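Local atomic coordinates of centrosomal protein 120 (Oreochromis niloticus, PDB entry 6EWH), a protein that probably serves centriole and cilium assembly at the centrosome, and is represented here by its second C2 domain. Residues S34-A40 and F84-S90; E56-F62 and S73-L79; F149-P153 and Q169-G173. The protein carries 1 engineered substitution. All coordinates share one frame; numbering follows the deposited sequence.

How the contacts relate
All three contacts belong to the β-sandwich of the second C2 domain. Contacts 1 and 3 share one sheet, in which strands 29-41 and 171-180 are neighbours: Ala-38 N lies 2.8 Å from Gly-173 O, a probable hydrogen bond, and the two contact centres are about 14 Å apart. Contact 2 extends the facing sheet and falls within the chain excursion that contact 1 brings together, again with centres about 14 Å apart. Phe-84 joins those two by packing against Phe-62 and Phe-76, as does the probable hydrogen bond from Glu-74 N to Glu-87 OE1. Contacts 2 and 3, about 16 Å apart between centres, touch where Phe-62 CZ meets Leu-172 CD1 at 3.5 Å.

Contact 1 (S34-A40 and F84-S90); sequences SVTVAFA and FEPERAS
Val-35 and Val-37 pair with Ala-89 and Glu-87 where strand 29-41 runs beside strand 87-95, the axes of the short strand segments approaching to 4.6 Å, with their directions 165° apart. This antiparallel pairing forms part of one sheet of the C2 β-sandwich. Val-35 and Ala-89 exchange two backbone hydrogen bonds, Val-35 N to Ala-89 O and Ala-89 N to Val-35 O, both 2.9 Å, and Val-37 and Glu-87 exchange two more. Between them lies the non-hydrogen-bonded pair Thr-36 and Arg-88, whose alpha carbons also point C-H groups at the carbonyls of Glu-87 and Val-35.

Side chains alternate between the two faces. Val-35 and Ala-89 turn inward to meet Tyr-64 of the facing sheet, while Thr-36 and Arg-88 share the other side. There the side chain of Arg-88 leaves with CG opposite its own backbone N (chi1 -177°), which carries its aliphatic part past Thr-36, with CG 3.5 Å from Thr-36 OG1. A water in the plane of the guanidinium bridges Arg-88 NH1 and Thr-36 OG1.

Before strand 87-95 begins, Pro-86 still follows the register, its CA 3.2 Å from Val-37 O. The Phe-84 ring packs against the end of segment 34-40: CZ lies 3.6 Å from Phe-39 C, and Ala-40 CB meets the ring edge in plane, 3.9 Å from CE2. A second water donates to both Ala-38 O and Phe-84 O.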
loop_
_atom_site.group_PDB
_atom_site.type_symbol
_atom_site.label_atom_id
_atom_site.label_comp_id
_atom_site.label_asym_id
_atom_site.label_seq_id
_atom_site.Cartn_x
_atom_site.Cartn_y
_atom_site.Cartn_z
ATOM N N SER A 34 -5.887 -3.915 5.400
ATOM C CA SER A 34 -6.041 -2.532 4.979
ATOM C C SER A 34 -4.694 -1.886 4.703
ATOM O O SER A 34 -3.664 -2.239 5.292
ATOM C CB SER A 34 -6.784 -1.679 6.017
ATOM O OG SER A 34 -6.060 -1.607 7.222
ATOM N N VAL A 35 -4.725 -0.929 3.780
ATOM C CA VAL A 35 -3.562 -0.126 3.406
ATOM C C VAL A 35 -3.967 1.334 3.536
ATOM O O VAL A 35 -4.996 1.747 2.986
ATOM C CB VAL A 35 -3.138 -0.409 1.958
ATOM C CG1 VAL A 35 -1.937 0.477 1.573
ATOM C CG2 VAL A 35 -2.795 -1.875 1.780
ATOM N N THR A 36 -3.168 2.117 4.256
ATOM C CA THR A 36 -3.432 3.543 4.428
ATOM C C THR A 36 -2.233 4.320 3.913
ATOM O O THR A 36 -1.095 4.078 4.341
ATOM C CB THR A 36 -3.680 3.899 5.894
ATOM O OG1 THR A 36 -4.766 3.135 6.402
ATOM C CG2 THR A 36 -3.989 5.403 6.023
ATOM N N VAL A 37 -2.486 5.235 2.989
ATOM C CA VAL A 37 -1.483 6.204 2.559
ATOM C C VAL A 37 -1.715 7.483 3.351
ATOM O O VAL A 37 -2.780 8.108 3.262
ATOM C CB VAL A 37 -1.495 6.425 1.037
ATOM C CG1 VAL A 37 -1.143 5.119 0.319
ATOM C CG2 VAL A 37 -2.838 6.980 0.531
ATOM N N ALA A 38 -0.734 7.847 4.173
ATOM C CA ALA A 38 -0.921 8.857 5.213
ATOM C C ALA A 38 -0.365 10.239 4.883
ATOM O O ALA A 38 -0.986 11.247 5.253
ATOM C CB ALA A 38 -0.327 8.358 6.535
ATOM N N PHE A 39 0.784 10.323 4.215
ATOM C CA PHE A 39 1.437 11.601 3.940
ATOM C C PHE A 39 2.580 11.323 2.972
ATOM O O PHE A 39 2.931 10.166 2.722
ATOM C CB PHE A 39 1.994 12.243 5.216
ATOM C CG PHE A 39 3.137 11.477 5.828
ATOM C CD1 PHE A 39 2.905 10.486 6.764
ATOM C CD2 PHE A 39 4.451 11.758 5.472
ATOM C CE1 PHE A 39 3.956 9.784 7.332
ATOM C CE2 PHE A 39 5.501 11.053 6.026
ATOM C CZ PHE A 39 5.252 10.066 6.958
ATOM N N ALA A 40 3.170 12.399 2.441
ATOM C CA ALA A 40 4.318 12.259 1.556
ATOM C C ALA A 40 5.160 13.520 1.639
ATOM O O ALA A 40 4.671 14.591 2.002
ATOM C CB ALA A 40 3.889 12.037 0.105
ATOM N N PHE A 84 -3.062 15.807 -0.098
ATOM C CA PHE A 84 -4.026 14.721 -0.006
ATOM C C PHE A 84 -4.279 14.353 1.453
ATOM O O PHE A 84 -3.424 14.539 2.326
ATOM C CB PHE A 84 -3.576 13.490 -0.825
ATOM C CG PHE A 84 -2.306 12.822 -0.339
ATOM C CD1 PHE A 84 -2.370 11.822 0.623
ATOM C CD2 PHE A 84 -1.070 13.122 -0.919
ATOM C CE1 PHE A 84 -1.216 11.158 1.047
ATOM C CE2 PHE A 84 0.098 12.468 -0.484
ATOM C CZ PHE A 84 0.021 11.491 0.491
ATOM N N GLU A 85 -5.494 13.867 1.714
ATOM C CA GLU A 85 -5.891 13.382 3.021
ATOM C C GLU A 85 -5.454 11.931 3.205
ATOM O O GLU A 85 -5.335 11.184 2.226
ATOM C CB GLU A 85 -7.407 13.442 3.134
ATOM C CG GLU A 85 -7.928 14.868 3.133
ATOM C CD GLU A 85 -7.687 15.545 4.463
ATOM O OE1 GLU A 85 -8.089 14.969 5.490
ATOM O OE2 GLU A 85 -7.084 16.638 4.481
ATOM N N PRO A 86 -5.228 11.501 4.448
ATOM C CA PRO A 86 -4.935 10.082 4.675
ATOM C C PRO A 86 -6.105 9.248 4.178
ATOM O O PRO A 86 -7.270 9.595 4.388
ATOM C CB PRO A 86 -4.780 9.980 6.199
ATOM C CG PRO A 86 -4.610 11.397 6.685
ATOM C CD PRO A 86 -5.350 12.257 5.711
ATOM N N GLU A 87 -5.791 8.159 3.487
ATOM C CA GLU A 87 -6.821 7.412 2.785
ATOM C C GLU A 87 -6.547 5.921 2.890
ATOM O O GLU A 87 -5.439 5.459 2.586
ATOM C CB GLU A 87 -6.873 7.830 1.312
ATOM C CG GLU A 87 -7.935 7.068 0.543
ATOM C CD GLU A 87 -8.122 7.573 -0.862
ATOM O OE1 GLU A 87 -7.498 8.596 -1.224
ATOM O OE2 GLU A 87 -8.904 6.936 -1.609
ATOM N N ARG A 88 -7.561 5.170 3.324
ATOM C CA ARG A 88 -7.451 3.740 3.561
ATOM C C ARG A 88 -8.260 2.988 2.517
ATOM O O ARG A 88 -9.364 3.411 2.151
ATOM C CB ARG A 88 -8.008 3.400 4.951
ATOM C CG ARG A 88 -7.874 1.920 5.318
ATOM C CD ARG A 88 -8.449 1.641 6.687
ATOM N NE ARG A 88 -7.769 2.402 7.718
ATOM C CZ ARG A 88 -8.373 3.270 8.524
ATOM N NH1 ARG A 88 -7.658 3.929 9.421
ATOM N NH2 ARG A 88 -9.680 3.477 8.433
ATOM N N ALA A 89 -7.734 1.845 2.076
ATOM C CA ALA A 89 -8.490 0.876 1.303
ATOM C C ALA A 89 -8.386 -0.443 2.037
ATOM O O ALA A 89 -7.314 -0.788 2.544
ATOM C CB ALA A 89 -7.941 0.697 -0.122
ATOM N N SER A 90 -9.497 -1.172 2.131
ATOM C CA SER A 90 -9.564 -2.407 2.908
ATOM C C SER A 90 -10.263 -3.493 2.102
ATOM O O SER A 90 -11.197 -3.202 1.358
ATOM C CB SER A 90 -10.403 -2.197 4.181
ATOM O OG SER A 90 -9.930 -1.117 4.973
HETATM O O HOH W 1 -5.179 3.863 8.990
HETATM O O HOH W 2 -2.461 13.380 4.765
#

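Contact 2 (E56-F62 and S73-L79)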
loop_
_atom_site.group_PDB
_atom_site.type_symbol
_atom_site.label_atom_id
_atom_site.label_comp_id
_atom_site.label_asym_id
_atom_site.label_seq_id
_atom_site.Cartn_x
_atom_site.Cartn_y
_atom_site.Cartn_z
ATOM N N GLU A 56 -1.911 22.215 -15.047
ATOM C CA GLU A 56 -3.030 21.660 -14.295
ATOM C C GLU A 56 -3.302 20.203 -14.641
ATOM O O GLU A 56 -3.923 19.493 -13.839
ATOM C CB GLU A 56 -4.284 22.517 -14.474
ATOM C CG GLU A 56 -4.066 24.007 -14.220
ATOM C CD GLU A 56 -3.765 24.351 -12.765
ATOM O OE1 GLU A 56 -2.803 23.802 -12.184
ATOM O OE2 GLU A 56 -4.497 25.191 -12.200
ATOM N N GLY A 57 -2.831 19.738 -15.800
ATOM C CA GLY A 57 -2.844 18.323 -16.115
ATOM C C GLY A 57 -2.051 17.534 -15.096
ATOM O O GLY A 57 -2.176 16.310 -15.003
ATOM N N SER A 58 -1.219 18.240 -14.328
ATOM C CA SER A 58 -0.575 17.663 -13.158
ATOM C C SER A 58 -1.633 17.338 -12.111
ATOM O O SER A 58 -2.006 18.179 -11.284
ATOM C CB SER A 58 0.491 18.605 -12.595
ATOM O OG SER A 58 -0.104 19.735 -11.986
ATOM N N GLU A 59 -2.144 16.116 -12.180
ATOM C CA GLU A 59 -3.055 15.562 -11.191
ATOM C C GLU A 59 -2.472 14.213 -10.795
ATOM O O GLU A 59 -2.268 13.352 -11.652
ATOM C CB GLU A 59 -4.441 15.401 -11.812
ATOM C CG GLU A 59 -5.438 14.670 -10.967
ATOM C CD GLU A 59 -6.867 14.925 -11.418
ATOM O OE1 GLU A 59 -7.338 16.072 -11.268
ATOM O OE2 GLU A 59 -7.514 13.986 -11.930
ATOM N N PHE A 60 -2.166 14.046 -9.514
ATOM C CA PHE A 60 -1.371 12.919 -9.050
ATOM C C PHE A 60 -2.208 12.061 -8.114
ATOM O O PHE A 60 -3.123 12.551 -7.448
ATOM C CB PHE A 60 -0.094 13.408 -8.338
ATOM C CG PHE A 60 0.710 14.382 -9.157
ATOM C CD1 PHE A 60 1.689 13.925 -10.034
ATOM C CD2 PHE A 60 0.487 15.745 -9.060
ATOM C CE1 PHE A 60 2.432 14.820 -10.797
ATOM C CE2 PHE A 60 1.228 16.643 -9.828
ATOM C CZ PHE A 60 2.202 16.172 -10.691
ATOM N N PHE A 61 -1.911 10.763 -8.084
ATOM C CA PHE A 61 -2.650 9.851 -7.225
ATOM C C PHE A 61 -1.779 8.624 -6.999
ATOM O O PHE A 61 -0.780 8.411 -7.693
ATOM C CB PHE A 61 -3.994 9.444 -7.847
ATOM C CG PHE A 61 -3.860 8.737 -9.172
ATOM C CD1 PHE A 61 -3.757 9.464 -10.350
ATOM C CD2 PHE A 61 -3.827 7.351 -9.231
ATOM C CE1 PHE A 61 -3.618 8.818 -11.574
ATOM C CE2 PHE A 61 -3.687 6.695 -10.451
ATOM C CZ PHE A 61 -3.579 7.433 -11.620
ATOM N N PHE A 62 -2.160 7.826 -6.013
ATOM C CA PHE A 62 -1.464 6.572 -5.749
ATOM C C PHE A 62 -2.254 5.390 -6.284
ATOM O O PHE A 62 -3.490 5.371 -6.244
ATOM C CB PHE A 62 -1.174 6.400 -4.255
ATOM C CG PHE A 62 -0.333 7.511 -3.702
ATOM C CD1 PHE A 62 1.038 7.534 -3.920
ATOM C CD2 PHE A 62 -0.924 8.560 -3.015
ATOM C CE1 PHE A 62 1.811 8.584 -3.441
ATOM C CE2 PHE A 62 -0.160 9.608 -2.532
ATOM C CZ PHE A 62 1.209 9.622 -2.742
ATOM N N SER A 73 -6.052 6.204 -5.319
ATOM C CA SER A 73 -6.380 7.171 -4.286
ATOM C C SER A 73 -6.929 8.467 -4.885
ATOM O O SER A 73 -6.947 8.673 -6.102
ATOM C CB SER A 73 -5.152 7.459 -3.427
ATOM O OG SER A 73 -4.226 8.288 -4.126
ATOM N N GLU A 74 -7.361 9.356 -3.993
ATOM C CA GLU A 74 -7.980 10.614 -4.401
ATOM C C GLU A 74 -6.948 11.520 -5.060
ATOM O O GLU A 74 -5.894 11.782 -4.476
ATOM C CB GLU A 74 -8.556 11.297 -3.169
ATOM C CG GLU A 74 -9.145 12.667 -3.430
ATOM C CD GLU A 74 -10.630 12.607 -3.720
ATOM O OE1 GLU A 74 -11.118 11.532 -4.127
ATOM O OE2 GLU A 74 -11.312 13.635 -3.517
ATOM N N PRO A 75 -7.213 12.026 -6.257
ATOM C CA PRO A 75 -6.206 12.842 -6.945
ATOM C C PRO A 75 -5.876 14.121 -6.182
ATOM O O PRO A 75 -6.721 14.689 -5.487
ATOM C CB PRO A 75 -6.874 13.154 -8.286
ATOM C CG PRO A 75 -7.827 12.016 -8.495
ATOM C CD PRO A 75 -8.344 11.671 -7.131
ATOM N N PHE A 76 -4.623 14.552 -6.301
ATOM C CA PHE A 76 -4.160 15.804 -5.709
ATOM C C PHE A 76 -3.244 16.538 -6.680
ATOM O O PHE A 76 -2.623 15.940 -7.562
ATOM C CB PHE A 76 -3.494 15.587 -4.334
ATOM C CG PHE A 76 -2.238 14.745 -4.376
ATOM C CD1 PHE A 76 -2.314 13.367 -4.447
ATOM C CD2 PHE A 76 -0.991 15.341 -4.310
ATOM C CE1 PHE A 76 -1.159 12.598 -4.475
ATOM C CE2 PHE A 76 0.168 14.575 -4.335
ATOM C CZ PHE A 76 0.080 13.208 -4.413
ATOM N N HIS A 77 -3.152 17.861 -6.503
ATOM C CA HIS A 77 -2.392 18.697 -7.419
ATOM C C HIS A 77 -1.064 19.170 -6.848
ATOM O O HIS A 77 -0.100 19.331 -7.599
ATOM C CB HIS A 77 -3.229 19.916 -7.833
ATOM C CG HIS A 77 -2.465 20.953 -8.600
ATOM N ND1 HIS A 77 -1.834 20.684 -9.796
ATOM C CD2 HIS A 77 -2.246 22.266 -8.346
ATOM C CE1 HIS A 77 -1.253 21.784 -10.241
ATOM N NE2 HIS A 77 -1.487 22.758 -9.380
ATOM N N ASN A 78 -0.985 19.374 -5.536
ATOM C CA ASN A 78 0.169 20.020 -4.911
ATOM C C ASN A 78 1.248 18.974 -4.642
ATOM O O ASN A 78 1.356 18.406 -3.558
ATOM C CB ASN A 78 -0.259 20.716 -3.626
ATOM C CG ASN A 78 0.754 21.737 -3.156
ATOM O OD1 ASN A 78 1.942 21.626 -3.453
ATOM N ND2 ASN A 78 0.287 22.742 -2.415
ATOM N N LEU A 79 2.069 18.728 -5.658
ATOM C CA LEU A 79 3.135 17.738 -5.510
ATOM C C LEU A 79 4.253 18.240 -4.603
ATOM O O LEU A 79 4.821 17.469 -3.816
ATOM C CB LEU A 79 3.681 17.355 -6.881
ATOM C CG LEU A 79 4.492 16.062 -6.875
ATOM C CD1 LEU A 79 3.557 14.876 -6.658
ATOM C CD2 LEU A 79 5.243 15.920 -8.166
#
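Phe-60 and Phe-76 meet through contrasting first torsions. In Phe-60, CG stands opposite the carbonyl carbon (chi1 -52°); in Phe-76 it sits between the backbone N and the carbonyl carbon (chi1 63°), which swings the ring back across the partner segment. The Phe-76 ring thereby receives Phe-60 CB over one face in a CH-pi contact, 4.1 Å from CB to the ring centroid. The Phe-60 ring in turn takes Leu-79 CD1 over a face, 3.9 Å from its centroid, while the carbonyl oxygens of Phe-76 and His-77 approach its edge. With Phe-60 cut back to an alanine, Leu-79 would probably lose the ring it packs on and a gap would open beside it.

Two backbone hydrogen bonds, Phe-60 N to Phe-76 O and Phe-76 N to Phe-60 O, both 2.8 Å, make a single antiparallel bridge. On one flank, Ser-73 clasps the backbone of Phe-62: its OG accepts from Phe-62 N at 2.8 Å, and its own N donates to Phe-62 O. On the other, His-77 ND1 donates an almost straight bond of 2.9 Å to Ser-58 O, which lies in the imidazole plane. Pro-75 CB packs alongside Glu-59 CG at 3.4 Å.

The loop thus prolongs the pairing of the β-hairpin formed by strands 60-66 and 69-72. Phe-60 reaches Leu-114 and Cys-116 on neighbouring strand 110-116, Leu-79 touches Leu-43 and Val-47, and Ser-58 OG is hydrogen-bonded to Ala-55 O just after helix 50-54.

Contact 3 (F149-P153 and Q169-G173); sequences FILQP and QPTLG
Phe-149 turns the edge of its ring to Leu-172 O, which lies near the ring plane 3.9 Å from CD2. The same oxygen accepts from Phe-149 N at 2.9 Å, with the donor above the carbonyl plane, while Leu-172 N, returning a bond to Phe-149 O, lies in the plane of the Phe-149 carbonyl. Next along the chain, Ile-150 leans the other way. Its CG1 stands opposite the carbonyl carbon (chi1 -52°), leaving CG2 to rest 3.5 Å from Pro-170 O, and its side chain crosses that of Thr-171 obliquely, CD1 coming 3.6 Å from Thr-171 OG1.

These pairings are antiparallel and mark the rim of the C2 β-sandwich, where strand 143-150 forms the outer edge of its sheet beside strand 171-180. The facing sheet is close by: Phe-149 packs on Val-126, and Ile-150 O is hydrogen-bonded to Thr-124 OG1.

Past the end of strand 143-150 the two segments remain joined by Leu-151 N, which donates to Pro-170 O at 2.9 Å. Pro-170, lacking an N-H, can return no bond to Leu-151 O, and apolar contact accompanies the single bond: Leu-151 CB meets Pro-170 CB at 4.1 Å, and Leu-151 CD1 reaches Leu-172 CB at 4.2 Å.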
loop_
_atom_site.group_PDB
_atom_site.type_symbol
_atom_site.label_atom_id
_atom_site.label_comp_id
_atom_site.label_asym_id
_atom_site.label_seq_id
_atom_site.Cartn_x
_atom_site.Cartn_y
_atom_site.Cartn_z
ATOM N N PHE A 149 8.203 5.013 3.641
ATOM C CA PHE A 149 8.786 4.230 2.566
ATOM C C PHE A 149 9.317 5.151 1.475
ATOM O O PHE A 149 8.721 6.192 1.182
ATOM C CB PHE A 149 7.712 3.294 2.010
ATOM C CG PHE A 149 7.298 2.214 2.977
ATOM C CD1 PHE A 149 8.011 1.029 3.049
ATOM C CD2 PHE A 149 6.210 2.386 3.823
ATOM C CE1 PHE A 149 7.641 0.024 3.936
ATOM C CE2 PHE A 149 5.836 1.383 4.718
ATOM C CZ PHE A 149 6.550 0.206 4.776
ATOM N N ILE A 150 10.464 4.789 0.890
ATOM C CA ILE A 150 11.096 5.610 -0.135
ATOM C C ILE A 150 10.559 5.244 -1.512
ATOM O O ILE A 150 10.561 4.070 -1.900
ATOM C CB ILE A 150 12.622 5.455 -0.092
ATOM C CG1 ILE A 150 13.122 5.700 1.323
ATOM C CG2 ILE A 150 13.265 6.398 -1.099
ATOM C CD1 ILE A 150 12.911 7.107 1.795
ATOM N N LEU A 151 10.126 6.252 -2.266
ATOM C CA LEU A 151 9.679 6.058 -3.637
ATOM C C LEU A 151 10.881 6.108 -4.576
ATOM O O LEU A 151 11.691 7.036 -4.508
ATOM C CB LEU A 151 8.659 7.126 -4.029
ATOM C CG LEU A 151 7.279 6.951 -3.371
ATOM C CD1 LEU A 151 6.510 8.287 -3.400
ATOM C CD2 LEU A 151 6.479 5.859 -4.062
ATOM N N GLN A 152 10.984 5.112 -5.457
ATOM C CA GLN A 152 12.082 5.010 -6.411
ATOM C C GLN A 152 11.566 5.275 -7.813
ATOM O O GLN A 152 10.593 4.635 -8.236
ATOM C CB GLN A 152 12.700 3.598 -6.363
ATOM C CG GLN A 152 13.372 3.248 -5.046
ATOM C CD GLN A 152 14.628 4.058 -4.803
ATOM O OE1 GLN A 152 15.145 4.698 -5.713
ATOM N NE2 GLN A 152 15.123 4.036 -3.573
ATOM N N PRO A 153 12.213 6.154 -8.575
ATOM C CA PRO A 153 11.817 6.369 -9.972
ATOM C C PRO A 153 12.205 5.175 -10.826
ATOM O O PRO A 153 13.131 4.423 -10.484
ATOM C CB PRO A 153 12.633 7.605 -10.371
ATOM C CG PRO A 153 13.858 7.515 -9.521
ATOM C CD PRO A 153 13.381 6.968 -8.197
ATOM N N GLN A 169 14.898 12.099 0.393
ATOM C CA GLN A 169 14.354 11.437 -0.779
ATOM C C GLN A 169 12.833 11.411 -0.728
ATOM O O GLN A 169 12.228 11.696 0.313
ATOM C CB GLN A 169 14.935 10.016 -0.919
ATOM C CG GLN A 169 16.200 9.990 -1.809
ATOM C CD GLN A 169 16.565 8.610 -2.370
ATOM O OE1 GLN A 169 16.038 8.176 -3.399
ATOM N NE2 GLN A 169 17.504 7.939 -1.713
ATOM N N PRO A 170 12.176 11.128 -1.857
ATOM C CA PRO A 170 10.711 11.060 -1.853
ATOM C C PRO A 170 10.238 9.950 -0.934
ATOM O O PRO A 170 10.690 8.809 -1.020
ATOM C CB PRO A 170 10.360 10.751 -3.309
ATOM C CG PRO A 170 11.543 11.088 -4.087
ATOM C CD PRO A 170 12.711 10.858 -3.205
ATOM N N THR A 171 9.301 10.289 -0.066
ATOM C CA THR A 171 8.894 9.420 1.016
ATOM C C THR A 171 7.373 9.375 1.055
ATOM O O THR A 171 6.724 10.403 0.845
ATOM C CB THR A 171 9.441 10.019 2.310
ATOM O OG1 THR A 171 10.873 10.094 2.219
ATOM C CG2 THR A 171 9.046 9.198 3.496
ATOM N N LEU A 172 6.831 8.191 1.323
ATOM C CA LEU A 172 5.387 7.989 1.463
ATOM C C LEU A 172 5.132 7.277 2.781
ATOM O O LEU A 172 5.642 6.174 2.999
ATOM C CB LEU A 172 4.863 7.127 0.313
ATOM C CG LEU A 172 3.351 6.886 0.301
ATOM C CD1 LEU A 172 2.635 8.209 0.108
ATOM C CD2 LEU A 172 2.974 5.918 -0.794
ATOM N N GLY A 173 4.346 7.895 3.656
ATOM C CA GLY A 173 3.948 7.226 4.881
ATOM C C GLY A 173 2.832 6.228 4.619
ATOM O O GLY A 173 1.786 6.606 4.085
HETATM O O HOH W 3 14.033 8.139 -5.034
#